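Local coordinates for Lin1909 protein (Listeria innocua, PDB 3FIJ), which binds a manganese ion and may hydrolyse gamma-glutamyl-gamma-aminobutyrate, at residues L141-R146 with S176-F181; S83-A88 with D132-E137; S153-I158 with K171-S176; Q180-L185 with G198-V203. All blocks are in the same frame, centred on the assembly; numbering follows the deposited sequence.

Contact 1. Residues L141-R146 with S176-F181. With MN (manganese (II) ion), chain I.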
loop_
_atom_site.group_PDB
_atom_site.type_symbol
_atom_site.label_atom_id
_atom_site.label_comp_id
_atom_site.label_asym_id
_atom_site.label_seq_id
_atom_site.Cartn_x
_atom_site.Cartn_y
_atom_site.Cartn_z
ATOM N N LEU A 141 25.197 -19.638 -9.243
ATOM C CA LEU A 141 24.169 -19.221 -10.180
ATOM C C LEU A 141 23.016 -18.652 -9.364
ATOM O O LEU A 141 23.048 -18.683 -8.141
ATOM C CB LEU A 141 23.673 -20.420 -10.982
ATOM C CG LEU A 141 24.702 -21.025 -11.932
ATOM C CD1 LEU A 141 24.160 -22.330 -12.494
ATOM C CD2 LEU A 141 25.018 -20.014 -13.041
ATOM N N GLN A 142 21.997 -18.128 -10.032
ATOM C CA GLN A 142 20.862 -17.590 -9.300
ATOM C C GLN A 142 20.051 -18.742 -8.739
ATOM O O GLN A 142 19.714 -19.685 -9.465
ATOM C CB GLN A 142 19.952 -16.762 -10.205
ATOM C CG GLN A 142 18.883 -16.017 -9.412
ATOM C CD GLN A 142 18.006 -15.144 -10.273
ATOM O OE1 GLN A 142 17.097 -15.633 -10.953
ATOM N NE2 GLN A 142 18.273 -13.847 -10.261
ATOM N N HIS A 143 19.737 -18.676 -7.449
ATOM C CA HIS A 143 18.938 -19.728 -6.837
ATOM C C HIS A 143 17.624 -19.199 -6.280
ATOM O O HIS A 143 16.804 -19.960 -5.766
ATOM C CB HIS A 143 19.764 -20.470 -5.784
ATOM C CG HIS A 143 20.718 -21.459 -6.383
ATOM N ND1 HIS A 143 20.358 -22.757 -6.675
ATOM C CD2 HIS A 143 21.985 -21.307 -6.842
ATOM C CE1 HIS A 143 21.359 -23.365 -7.289
ATOM N NE2 HIS A 143 22.356 -22.505 -7.403
ATOM N N LEU A 144 17.438 -17.887 -6.379
ATOM C CA LEU A 144 16.183 -17.260 -5.979
ATOM C C LEU A 144 15.692 -16.719 -7.315
ATOM O O LEU A 144 15.894 -15.553 -7.638
ATOM C CB LEU A 144 16.401 -16.111 -4.991
ATOM C CG LEU A 144 15.087 -15.454 -4.543
ATOM C CD1 LEU A 144 14.117 -16.520 -4.036
ATOM C CD2 LEU A 144 15.365 -14.418 -3.455
ATOM N N GLN A 145 15.079 -17.599 -8.100
ATOM C CA GLN A 145 14.605 -17.258 -9.433
ATOM C C GLN A 145 13.511 -16.203 -9.451
ATOM O O GLN A 145 12.683 -16.133 -8.549
ATOM C CB GLN A 145 14.112 -18.522 -10.146
ATOM C CG GLN A 145 12.797 -19.068 -9.628
ATOM C CD GLN A 145 12.385 -20.364 -10.317
ATOM O OE1 GLN A 145 13.124 -21.348 -10.310
ATOM N NE2 GLN A 145 11.197 -20.368 -10.911
ATOM N N ARG A 146 13.523 -15.380 -10.490
ATOM C CA ARG A 146 12.527 -14.334 -10.656
ATOM C C ARG A 146 11.494 -14.845 -11.649
ATOM O O ARG A 146 10.372 -14.343 -11.702
ATOM C CB ARG A 146 13.179 -13.038 -11.154
ATOM C CG ARG A 146 14.109 -12.391 -10.133
ATOM C CD ARG A 146 13.430 -12.333 -8.770
ATOM N NE ARG A 146 14.299 -11.828 -7.705
ATOM C CZ ARG A 146 14.033 -11.947 -6.401
ATOM N NH1 ARG A 146 12.919 -12.558 -5.999
ATOM N NH2 ARG A 146 14.878 -11.454 -5.498
ATOM N N SER A 176 13.914 -22.836 -8.424
ATOM C CA SER A 176 14.781 -22.520 -7.295
ATOM C C SER A 176 14.278 -21.305 -6.506
ATOM O O SER A 176 14.092 -20.224 -7.064
ATOM C CB SER A 176 16.204 -22.274 -7.821
ATOM O OG SER A 176 17.168 -22.287 -6.788
ATOM N N LEU A 177 14.054 -21.501 -5.209
ATOM C CA LEU A 177 13.567 -20.443 -4.323
ATOM C C LEU A 177 14.309 -20.498 -2.992
ATOM O O LEU A 177 13.686 -20.579 -1.933
ATOM C CB LEU A 177 12.068 -20.610 -4.049
ATOM C CG LEU A 177 11.064 -20.304 -5.159
ATOM C CD1 LEU A 177 11.341 -18.915 -5.722
ATOM C CD2 LEU A 177 11.168 -21.330 -6.258
ATOM N N HIS A 178 15.633 -20.442 -3.035
ATOM C CA HIS A 178 16.405 -20.511 -1.807
ATOM C C HIS A 178 17.663 -19.654 -1.840
ATOM O O HIS A 178 18.163 -19.300 -2.912
ATOM C CB HIS A 178 16.758 -21.974 -1.503
ATOM C CG HIS A 178 17.568 -22.647 -2.575
ATOM N ND1 HIS A 178 18.946 -22.700 -2.545
ATOM C CD2 HIS A 178 17.190 -23.276 -3.711
ATOM C CE1 HIS A 178 19.382 -23.337 -3.620
ATOM N NE2 HIS A 178 18.339 -23.698 -4.344
ATOM N N HIS A 179 18.146 -19.291 -0.655
ATOM C CA HIS A 179 19.355 -18.494 -0.557
ATOM C C HIS A 179 20.373 -19.197 0.343
ATOM O O HIS A 179 21.453 -18.663 0.604
ATOM C CB HIS A 179 19.054 -17.070 -0.053
ATOM C CG HIS A 179 18.978 -16.950 1.437
ATOM N ND1 HIS A 179 17.938 -17.464 2.176
ATOM C CD2 HIS A 179 19.833 -16.389 2.327
ATOM C CE1 HIS A 179 18.153 -17.230 3.459
ATOM N NE2 HIS A 179 19.297 -16.581 3.576
ATOM N N GLN A 180 20.032 -20.401 0.804
ATOM C CA GLN A 180 20.953 -21.176 1.638
ATOM C C GLN A 180 21.261 -22.493 0.928
ATOM O O GLN A 180 20.487 -22.936 0.074
ATOM C CB GLN A 180 20.352 -21.465 3.016
ATOM C CG GLN A 180 20.013 -20.233 3.842
ATOM C CD GLN A 180 20.037 -20.519 5.334
ATOM O OE1 GLN A 180 19.562 -21.561 5.780
ATOM N NE2 GLN A 180 20.582 -19.591 6.111
ATOM N N PHE A 181 22.394 -23.106 1.265
ATOM C CA PHE A 181 22.790 -24.375 0.646
ATOM C C PHE A 181 23.441 -25.338 1.627
ATOM O O PHE A 181 23.948 -24.939 2.676
ATOM C CB PHE A 181 23.821 -24.165 -0.463
ATOM C CG PHE A 181 23.468 -23.110 -1.452
ATOM C CD1 PHE A 181 23.627 -21.769 -1.138
ATOM C CD2 PHE A 181 23.002 -23.458 -2.713
ATOM C CE1 PHE A 181 23.334 -20.781 -2.068
ATOM C CE2 PHE A 181 22.702 -22.482 -3.658
ATOM C CZ PHE A 181 22.867 -21.137 -3.337
HETATM MN MN MN I . 18.592 -23.999 -6.650
HETATM O O HOH W 1 16.651 -25.162 -6.564
#
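His-143, Ser-176 and His-178 meet at the manganese ion, and here the two segments are packed most closely. His-143 ND1 lies 2.2 Å from MN, Ser-176 OG 2.2 Å and His-178 NE2 2.3 Å. The same serine OG donates to His-143 O over 2.6 Å, in the carbonyl plane and on a lone pair. That oxygen also takes His-178 N at 3.0 Å in a nearly straight bond (171°), so two donors grip it. The histidine rings run side by side, oblique to each other, with His-143 CB over the face of His-178. Phe-181 then closes on His-143 in a T-shaped (edge-to-face) pair, its CE2 edge pointing at the centre of the imidazole with planes at 87°. His-154, Glu-201 and a water complete this six-coordinate metal site, while Asp-197 holds His-143 NE2. Gln-145 N to Ser-176 O (163°) and His-178 N to His-143 O flank the single backbone bridge, Leu-144 with Leu-177. Gln-145 OE1 accepts from Ser-176 N at 2.5 Å; Ser-153 OG reaches it too. Toward the partly exposed leucines the fit loosens: Leu-144 and Leu-177 cross at about a right angle, their CD1 methyls 4.0 Å apart.

Contact 2. Residues S83-A88 with D132-E137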
loop_
_atom_site.group_PDB
_atom_site.type_symbol
_atom_site.label_atom_id
_atom_site.label_comp_id
_atom_site.label_asym_id
_atom_site.label_seq_id
_atom_site.Cartn_x
_atom_site.Cartn_y
_atom_site.Cartn_z
ATOM N N SER A 83 24.855 -15.127 11.011
ATOM C CA SER A 83 25.564 -14.177 10.148
ATOM C C SER A 83 24.634 -13.014 9.833
ATOM O O SER A 83 23.413 -13.150 9.921
ATOM C CB SER A 83 25.934 -14.823 8.807
ATOM O OG SER A 83 26.835 -15.885 8.978
ATOM N N GLN A 84 25.208 -11.887 9.428
ATOM C CA GLN A 84 24.397 -10.726 9.081
ATOM C C GLN A 84 23.441 -11.021 7.925
ATOM O O GLN A 84 22.353 -10.456 7.868
ATOM C CB GLN A 84 25.290 -9.531 8.713
ATOM C CG GLN A 84 26.140 -9.029 9.883
ATOM C CD GLN A 84 26.930 -7.768 9.566
ATOM O OE1 GLN A 84 28.108 -7.660 9.913
ATOM N NE2 GLN A 84 26.282 -6.806 8.918
ATOM N N GLU A 85 23.823 -11.915 7.015
ATOM C CA GLU A 85 22.948 -12.205 5.887
ATOM C C GLU A 85 22.045 -13.437 6.013
ATOM O O GLU A 85 21.488 -13.914 5.020
ATOM C CB GLU A 85 23.749 -12.247 4.573
ATOM C CG GLU A 85 25.087 -12.928 4.663
ATOM C CD GLU A 85 26.134 -12.100 5.386
ATOM O OE1 GLU A 85 26.913 -12.701 6.146
ATOM O OE2 GLU A 85 26.188 -10.866 5.191
ATOM N N ILE A 86 21.885 -13.947 7.231
ATOM C CA ILE A 86 21.002 -15.084 7.440
ATOM C C ILE A 86 19.590 -14.486 7.446
ATOM O O ILE A 86 19.418 -13.293 7.718
ATOM C CB ILE A 86 21.266 -15.789 8.796
ATOM C CG1 ILE A 86 20.570 -17.163 8.813
ATOM C CG2 ILE A 86 20.734 -14.934 9.952
ATOM C CD1 ILE A 86 20.904 -18.028 10.036
ATOM N N GLY A 87 18.587 -15.295 7.123
ATOM C CA GLY A 87 17.225 -14.792 7.114
ATOM C C GLY A 87 16.539 -15.103 8.430
ATOM O O GLY A 87 17.196 -15.322 9.454
ATOM N N ALA A 88 15.211 -15.123 8.411
ATOM C CA ALA A 88 14.442 -15.439 9.611
ATOM C C ALA A 88 14.403 -16.954 9.832
ATOM O O ALA A 88 14.382 -17.735 8.882
ATOM C CB ALA A 88 13.016 -14.895 9.481
ATOM N N ASP A 132 24.162 -17.985 3.458
ATOM C CA ASP A 132 23.719 -17.137 2.348
ATOM C C ASP A 132 24.539 -17.421 1.092
ATOM O O ASP A 132 25.692 -17.863 1.180
ATOM C CB ASP A 132 23.835 -15.650 2.712
ATOM C CG ASP A 132 23.336 -14.728 1.601
ATOM O OD1 ASP A 132 22.170 -14.874 1.175
ATOM O OD2 ASP A 132 24.103 -13.847 1.156
ATOM N N ILE A 133 23.935 -17.161 -0.069
ATOM C CA ILE A 133 24.576 -17.384 -1.362
ATOM C C ILE A 133 25.865 -16.576 -1.435
ATOM O O ILE A 133 26.839 -17.002 -2.051
ATOM C CB ILE A 133 23.634 -16.973 -2.544
ATOM C CG1 ILE A 133 22.297 -17.719 -2.432
ATOM C CG2 ILE A 133 24.270 -17.323 -3.891
ATOM C CD1 ILE A 133 21.265 -17.374 -3.546
ATOM N N SER A 134 25.878 -15.418 -0.781
ATOM C CA SER A 134 27.061 -14.558 -0.787
ATOM C C SER A 134 28.280 -15.187 -0.095
ATOM O O SER A 134 29.407 -14.693 -0.240
ATOM C CB SER A 134 26.759 -13.224 -0.097
ATOM O OG SER A 134 26.889 -13.344 1.310
ATOM N N GLN A 135 28.061 -16.269 0.649
ATOM C CA GLN A 135 29.145 -16.914 1.385
ATOM C C GLN A 135 29.840 -18.091 0.697
ATOM O O GLN A 135 30.856 -18.592 1.198
ATOM C CB GLN A 135 28.624 -17.343 2.757
ATOM C CG GLN A 135 28.268 -16.165 3.670
ATOM C CD GLN A 135 27.348 -16.563 4.814
ATOM O OE1 GLN A 135 27.296 -17.728 5.212
ATOM N NE2 GLN A 135 26.626 -15.592 5.352
ATOM N N VAL A 136 29.316 -18.540 -0.439
ATOM C CA VAL A 136 29.948 -19.657 -1.128
ATOM C C VAL A 136 31.230 -19.142 -1.764
ATOM O O VAL A 136 31.245 -18.076 -2.378
ATOM C CB VAL A 136 29.016 -20.284 -2.201
ATOM C CG1 VAL A 136 27.751 -20.815 -1.534
ATOM C CG2 VAL A 136 28.656 -19.256 -3.254
ATOM N N GLU A 137 32.308 -19.897 -1.587
ATOM C CA GLU A 137 33.616 -19.519 -2.103
ATOM C C GLU A 137 33.618 -19.123 -3.566
ATOM O O GLU A 137 34.320 -18.190 -3.954
ATOM C CB GLU A 137 34.629 -20.649 -1.886
ATOM C CG GLU A 137 34.869 -21.001 -0.421
ATOM C CD GLU A 137 33.756 -21.850 0.181
ATOM O OE1 GLU A 137 33.816 -22.131 1.398
ATOM O OE2 GLU A 137 32.825 -22.242 -0.560
#
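Two acidic side chains, Glu-85 and Asp-132, face each other and meet through their carbon parts. The closest pair is Glu-85 CG against Asp-132 CB, 3.6 Å apart, with the chains crossing at about a right angle. Their charged ends stay separate: Glu-85 OE2 and Asp-132 OD2 lie 5.4 Å from each other. A bend at chi2 (-74°) turns the glutamate carboxylate toward Gln-135, whose NE2 donates to OE1 at 3.0 Å. The bond is weak, bent to 129°; the amide and carboxylate planes stand 87° apart. Ser-83 CB packs beside the same NE2. Asp-132, with CG anti to its backbone N, spends OD2 within its own segment: Ser-134 N comes to it at 3.1 Å from above the carboxylate plane, making an Asx turn, and Ser-134 OG adds a second bond to the same oxygen, 2.8 Å on the anti lone pair. The Asx turn lies at the start of the short 3-10 segment 133-135, while Ser-83 to Ile-86 forms a type I beta turn. Beyond the pair, Ile-86 O accepts from Arg-146 of a neighbouring subunit. With 173 Å² buried at the surface and one bent bond across, the two loops are joined lightly; the bonds from Ser-134 and Gln-135 would offset part of the repulsion between like charges, leaving both carboxylates probably ionised.

Contact 3. Residues S153-I158 with K171-S176. With MN (manganese (II) ion), chain I.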
loop_
_atom_site.group_PDB
_atom_site.type_symbol
_atom_site.label_atom_id
_atom_site.label_comp_id
_atom_site.label_asym_id
_atom_site.label_seq_id
_atom_site.Cartn_x
_atom_site.Cartn_y
_atom_site.Cartn_z
ATOM N N SER A 153 14.331 -23.163 -13.793
ATOM C CA SER A 153 15.213 -22.043 -14.094
ATOM C C SER A 153 16.670 -22.439 -14.295
ATOM O O SER A 153 17.361 -21.862 -15.137
ATOM C CB SER A 153 15.114 -20.983 -12.989
ATOM O OG SER A 153 15.533 -21.501 -11.737
ATOM N N HIS A 154 17.154 -23.394 -13.506
ATOM C CA HIS A 154 18.535 -23.837 -13.648
ATOM C C HIS A 154 18.596 -25.335 -13.935
ATOM O O HIS A 154 17.787 -26.108 -13.411
ATOM C CB HIS A 154 19.395 -23.460 -12.411
ATOM C CG HIS A 154 18.871 -23.953 -11.088
ATOM N ND1 HIS A 154 18.291 -25.191 -10.920
ATOM C CD2 HIS A 154 18.938 -23.400 -9.849
ATOM C CE1 HIS A 154 18.025 -25.384 -9.635
ATOM N NE2 HIS A 154 18.411 -24.312 -8.966
ATOM N N THR A 155 19.540 -25.735 -14.787
ATOM C CA THR A 155 19.678 -27.141 -15.156
ATOM C C THR A 155 20.567 -27.956 -14.207
ATOM O O THR A 155 21.639 -27.525 -13.804
ATOM C CB THR A 155 20.167 -27.300 -16.645
ATOM O OG1 THR A 155 21.344 -28.116 -16.698
ATOM C CG2 THR A 155 20.436 -25.949 -17.282
ATOM N N ILE A 156 20.100 -29.145 -13.855
ATOM C CA ILE A 156 20.826 -30.010 -12.938
ATOM C C ILE A 156 21.336 -31.297 -13.560
ATOM O O ILE A 156 20.656 -31.921 -14.373
ATOM C CB ILE A 156 19.938 -30.398 -11.748
ATOM C CG1 ILE A 156 18.651 -31.062 -12.263
ATOM C CG2 ILE A 156 19.640 -29.165 -10.917
ATOM C CD1 ILE A 156 17.698 -31.548 -11.179
ATOM N N ASP A 157 22.544 -31.686 -13.160
ATOM C CA ASP A 157 23.170 -32.917 -13.627
ATOM C C ASP A 157 22.690 -33.978 -12.647
ATOM O O ASP A 157 22.795 -33.805 -11.428
ATOM C CB ASP A 157 24.690 -32.792 -13.564
ATOM C CG ASP A 157 25.210 -31.634 -14.381
ATOM O OD1 ASP A 157 25.142 -31.695 -15.624
ATOM O OD2 ASP A 157 25.687 -30.650 -13.781
ATOM N N ILE A 158 22.163 -35.073 -13.176
ATOM C CA ILE A 158 21.629 -36.134 -12.341
ATOM C C ILE A 158 22.497 -37.378 -12.327
ATOM O O ILE A 158 23.016 -37.793 -13.356
ATOM C CB ILE A 158 20.215 -36.516 -12.817
ATOM C CG1 ILE A 158 19.316 -35.274 -12.775
ATOM C CG2 ILE A 158 19.642 -37.620 -11.947
ATOM C CD1 ILE A 158 17.896 -35.506 -13.251
ATOM N N LYS A 171 20.186 -33.194 -17.058
ATOM C CA LYS A 171 20.041 -31.858 -17.630
ATOM C C LYS A 171 18.628 -31.266 -17.534
ATOM O O LYS A 171 18.319 -30.275 -18.188
ATOM C CB LYS A 171 20.506 -31.872 -19.087
ATOM C CG LYS A 171 21.975 -32.234 -19.261
ATOM C CD LYS A 171 22.878 -31.122 -18.752
ATOM C CE LYS A 171 24.348 -31.502 -18.847
ATOM N NZ LYS A 171 25.207 -30.448 -18.226
ATOM N N LYS A 172 17.778 -31.880 -16.721
ATOM C CA LYS A 172 16.407 -31.405 -16.510
ATOM C C LYS A 172 16.415 -30.022 -15.844
ATOM O O LYS A 172 17.215 -29.776 -14.936
ATOM C CB LYS A 172 15.670 -32.392 -15.600
ATOM C CG LYS A 172 14.406 -31.865 -14.940
ATOM C CD LYS A 172 13.220 -31.925 -15.867
ATOM C CE LYS A 172 11.933 -31.705 -15.090
ATOM N NZ LYS A 172 11.942 -32.538 -13.859
ATOM N N LEU A 173 15.546 -29.118 -16.289
ATOM C CA LEU A 173 15.490 -27.799 -15.667
ATOM C C LEU A 173 14.525 -27.830 -14.495
ATOM O O LEU A 173 13.394 -28.285 -14.611
ATOM C CB LEU A 173 15.088 -26.716 -16.667
ATOM C CG LEU A 173 16.276 -25.944 -17.275
ATOM C CD1 LEU A 173 17.199 -26.909 -18.016
ATOM C CD2 LEU A 173 15.772 -24.872 -18.224
ATOM N N VAL A 174 14.999 -27.337 -13.360
ATOM C CA VAL A 174 14.234 -27.336 -12.121
ATOM C C VAL A 174 14.149 -25.917 -11.521
ATOM O O VAL A 174 15.016 -25.084 -11.778
ATOM C CB VAL A 174 14.917 -28.329 -11.156
ATOM C CG1 VAL A 174 15.324 -27.645 -9.877
ATOM C CG2 VAL A 174 14.017 -29.521 -10.929
ATOM N N ASN A 175 13.114 -25.635 -10.727
ATOM C CA ASN A 175 12.986 -24.291 -10.154
ATOM C C ASN A 175 13.887 -24.067 -8.936
ATOM O O ASN A 175 14.557 -24.993 -8.480
ATOM C CB ASN A 175 11.523 -23.956 -9.820
ATOM C CG ASN A 175 10.884 -24.933 -8.846
ATOM O OD1 ASN A 175 11.505 -25.892 -8.385
ATOM N ND2 ASN A 175 9.620 -24.683 -8.529
ATOM N N SER A 176 13.914 -22.836 -8.424
ATOM C CA SER A 176 14.781 -22.520 -7.295
ATOM C C SER A 176 14.278 -21.305 -6.506
ATOM O O SER A 176 14.092 -20.224 -7.064
ATOM C CB SER A 176 16.204 -22.274 -7.821
ATOM O OG SER A 176 17.168 -22.287 -6.788
HETATM MN MN MN I . 18.592 -23.999 -6.650
HETATM O O HOH W 2 24.587 -27.594 -17.486
HETATM O O HOH W 3 27.455 -29.463 -16.064
HETATM O O HOH W 1 16.651 -25.162 -6.564
#
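Each segment gives the manganese one ligand: His-154 NE2, 2.3 Å from MN, comes from 153-158, and Ser-176 OG from 171-176. The imidazole reaches the ion with CG in the crowded position between backbone N and carbonyl carbon (chi1 55°), its CE1 lying alongside Val-174 CG1. A metal-bound water adds a second-shell tie by donating to Asn-175 O at 2.8 Å. Directly behind the ligands, Val-174 O accepts two amides: Ser-153 N at 2.9 Å from well above the carbonyl plane, and His-154 N at 3.2 Å within it. Val-174 N returns a straight bond to His-154 O, 3.0 Å long at 178°, making this an antiparallel hydrogen-bonded pair. On the other face of the strands, Thr-155 and Leu-173 form the antiparallel non-hydrogen-bonded pair, packed tightly with Thr-155 CB only 3.3 Å from Leu-173 CD1. Further from the metal, Ile-156 N bonds Lys-172 O. Lys-171 NZ there makes a salt bridge with Asp-157 OD1, 2.9 Å on the syn lone pair; one water accepts from NZ, and a second does so only weakly. Outside, Thr-155 N is taken by Glu-81 of a neighbouring subunit. Ser-153 and His-154 both facing Val-174 define a classic beta bulge, set where strand 154-158 meets 172-174, an outermost strand of the chain's mixed sheet, and it sits exactly at the histidine that binds manganese.

Contact 4. Residues Q180-L185 with G198-V203. With MN (manganese (II) ion), chain I.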
loop_
_atom_site.group_PDB
_atom_site.type_symbol
_atom_site.label_atom_id
_atom_site.label_comp_id
_atom_site.label_asym_id
_atom_site.label_seq_id
_atom_site.Cartn_x
_atom_site.Cartn_y
_atom_site.Cartn_z
ATOM N N GLN A 180 20.032 -20.401 0.804
ATOM C CA GLN A 180 20.953 -21.176 1.638
ATOM C C GLN A 180 21.261 -22.493 0.928
ATOM O O GLN A 180 20.487 -22.936 0.074
ATOM C CB GLN A 180 20.352 -21.465 3.016
ATOM C CG GLN A 180 20.013 -20.233 3.842
ATOM C CD GLN A 180 20.037 -20.519 5.334
ATOM O OE1 GLN A 180 19.562 -21.561 5.780
ATOM N NE2 GLN A 180 20.582 -19.591 6.111
ATOM N N PHE A 181 22.394 -23.106 1.265
ATOM C CA PHE A 181 22.790 -24.375 0.646
ATOM C C PHE A 181 23.441 -25.338 1.627
ATOM O O PHE A 181 23.948 -24.939 2.676
ATOM C CB PHE A 181 23.821 -24.165 -0.463
ATOM C CG PHE A 181 23.468 -23.110 -1.452
ATOM C CD1 PHE A 181 23.627 -21.769 -1.138
ATOM C CD2 PHE A 181 23.002 -23.458 -2.713
ATOM C CE1 PHE A 181 23.334 -20.781 -2.068
ATOM C CE2 PHE A 181 22.702 -22.482 -3.658
ATOM C CZ PHE A 181 22.867 -21.137 -3.337
ATOM N N ILE A 182 23.446 -26.615 1.267
ATOM C CA ILE A 182 24.116 -27.602 2.088
ATOM C C ILE A 182 25.608 -27.296 1.930
ATOM O O ILE A 182 26.106 -27.132 0.809
ATOM C CB ILE A 182 23.864 -29.044 1.582
ATOM C CG1 ILE A 182 22.421 -29.463 1.880
ATOM C CG2 ILE A 182 24.881 -30.006 2.225
ATOM C CD1 ILE A 182 22.142 -30.956 1.665
ATOM N N LYS A 183 26.316 -27.191 3.046
ATOM C CA LYS A 183 27.753 -26.928 3.005
ATOM C C LYS A 183 28.379 -28.295 3.196
ATOM O O LYS A 183 28.805 -28.937 2.237
ATOM C CB LYS A 183 28.164 -25.975 4.139
ATOM C CG LYS A 183 29.612 -25.469 4.048
ATOM C CD LYS A 183 29.848 -24.210 4.901
ATOM C CE LYS A 183 29.744 -24.505 6.400
ATOM N NZ LYS A 183 29.580 -23.275 7.242
ATOM N N LYS A 184 28.412 -28.747 4.441
ATOM C CA LYS A 184 28.949 -30.059 4.750
ATOM C C LYS A 184 27.779 -31.050 4.778
ATOM O O LYS A 184 26.843 -30.907 5.563
ATOM C CB LYS A 184 29.666 -30.032 6.105
ATOM C CG LYS A 184 30.344 -31.342 6.485
ATOM C CD LYS A 184 31.353 -31.767 5.417
ATOM C CE LYS A 184 32.063 -33.068 5.788
ATOM N NZ LYS A 184 32.979 -33.516 4.699
ATOM N N LEU A 185 27.832 -32.043 3.902
ATOM C CA LEU A 185 26.788 -33.053 3.815
ATOM C C LEU A 185 26.872 -34.063 4.958
ATOM O O LEU A 185 27.919 -34.662 5.189
ATOM C CB LEU A 185 26.902 -33.792 2.481
ATOM C CG LEU A 185 25.856 -34.876 2.213
ATOM C CD1 LEU A 185 24.518 -34.211 1.882
ATOM C CD2 LEU A 185 26.318 -35.763 1.065
ATOM N N GLY A 198 27.971 -26.375 -9.139
ATOM C CA GLY A 198 28.344 -27.337 -8.115
ATOM C C GLY A 198 27.463 -27.415 -6.871
ATOM O O GLY A 198 27.644 -28.317 -6.048
HETATM N N MSE A 199 26.515 -26.497 -6.708
HETATM C CA MSE A 199 25.658 -26.540 -5.527
HETATM C C MSE A 199 24.775 -27.798 -5.483
HETATM O O MSE A 199 24.356 -28.324 -6.512
HETATM C CB MSE A 199 24.814 -25.267 -5.454
HETATM C CG MSE A 199 25.637 -24.002 -5.266
HETATM SE SE MSE A 199 26.646 -23.964 -3.567
HETATM C CE MSE A 199 28.349 -24.592 -4.218
ATOM N N ILE A 200 24.507 -28.278 -4.275
ATOM C CA ILE A 200 23.715 -29.484 -4.062
ATOM C C ILE A 200 22.213 -29.279 -4.225
ATOM O O ILE A 200 21.599 -28.494 -3.497
ATOM C CB ILE A 200 24.002 -30.054 -2.657
ATOM C CG1 ILE A 200 25.452 -30.529 -2.601
ATOM C CG2 ILE A 200 23.039 -31.189 -2.341
ATOM C CD1 ILE A 200 25.989 -30.708 -1.197
ATOM N N GLU A 201 21.628 -30.008 -5.170
ATOM C CA GLU A 201 20.199 -29.909 -5.473
ATOM C C GLU A 201 19.375 -31.120 -5.048
ATOM O O GLU A 201 18.158 -31.015 -4.862
ATOM C CB GLU A 201 20.002 -29.659 -6.972
ATOM C CG GLU A 201 20.352 -28.247 -7.446
ATOM C CD GLU A 201 19.368 -27.177 -6.965
ATOM O OE1 GLU A 201 18.139 -27.416 -6.995
ATOM O OE2 GLU A 201 19.820 -26.080 -6.568
ATOM N N ALA A 202 20.030 -32.266 -4.891
ATOM C CA ALA A 202 19.336 -33.483 -4.487
ATOM C C ALA A 202 20.227 -34.405 -3.653
ATOM O O ALA A 202 21.400 -34.632 -3.970
ATOM C CB ALA A 202 18.815 -34.226 -5.722
ATOM N N VAL A 203 19.660 -34.952 -2.589
ATOM C CA VAL A 203 20.404 -35.843 -1.721
ATOM C C VAL A 203 19.591 -37.104 -1.481
ATOM O O VAL A 203 18.371 -37.040 -1.329
ATOM C CB VAL A 203 20.679 -35.177 -0.355
ATOM C CG1 VAL A 203 21.475 -36.127 0.551
ATOM C CG2 VAL A 203 21.416 -33.864 -0.562
HETATM MN MN MN I . 18.592 -23.999 -6.650
HETATM O O HOH W 4 25.576 -27.119 -1.926
HETATM O O HOH W 5 21.746 -27.124 -1.042
HETATM O O HOH W 1 16.651 -25.162 -6.564
#
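Strands 181-182 and 200-203 come abreast at Ile-182 and Ile-200, whose CA atoms are 6.4 Å apart, and the backbones are joined through two waters instead of directly. One water donates to Ile-182 O and accepts from Ile-200 N, both at 2.8 Å; the other accepts from Ile-182 N and donates to Ile-200 O, so four backbone polar atoms are satisfied in a buried setting. At one end Met-199, a selenomethionine, folds over Phe-181. Bends at chi2 (-63°) and chi3 (97°) lay its SE atom over one ring face, 4.1 Å from the centroid and 25° off the normal, offset toward the rim, in a Met-aromatic contact; CG and CB of Met-199 touch the CD2-CE2 side of the ring. In the middle, Ile-182 and Ile-200 cross at about a right angle, with Ile-182 CG2 against Ile-200 CD1 at 3.7 Å. Ile-182 CD1 also meets Val-203 CG2 tip to tip, and Leu-185 CD1 meets Val-203 CG1 at 3.8 Å. Helix 116-124 flanks this apolar row, Met-118 and Asn-122 touching Ile-182. Glu-201 begins on the other side of its strand: its CB leads away from 180-185, and OE2 binds MN at 2.4 Å, while OE1, 3.5 Å from the ion, accepts from the metal-bound water at 2.7 Å. Strand 200-205 of the central mixed sheet thus presents an apolar side to the 180-185 segment and a carboxylate ligand to the manganese site.

Contacts 1, 3 and 4 ring a single manganese ion and share its bound water; their centres lie 12 to 14 Å apart. Along the chain contact 2 closes first, and contact 3 lies within the span of contact 1, its last residue, Ser-176, being the first of 176-181. Contact 4 starts on Gln-180 and Phe-181, where contact 1 ends. Contacts 3 and 4 bring in strands 154-158, 172-174 and 200-205 of the mixed sheet, whereas strand 181-182 pairs with 129-130 in a separate sheet. Contact 2 touches contacts 1 and 4, as by Ile-133 against Phe-181, but not contact 3, 22 Å away between centres. Five ligands from His-143 to Glu-201, on loops and strands, thus gather at one metal.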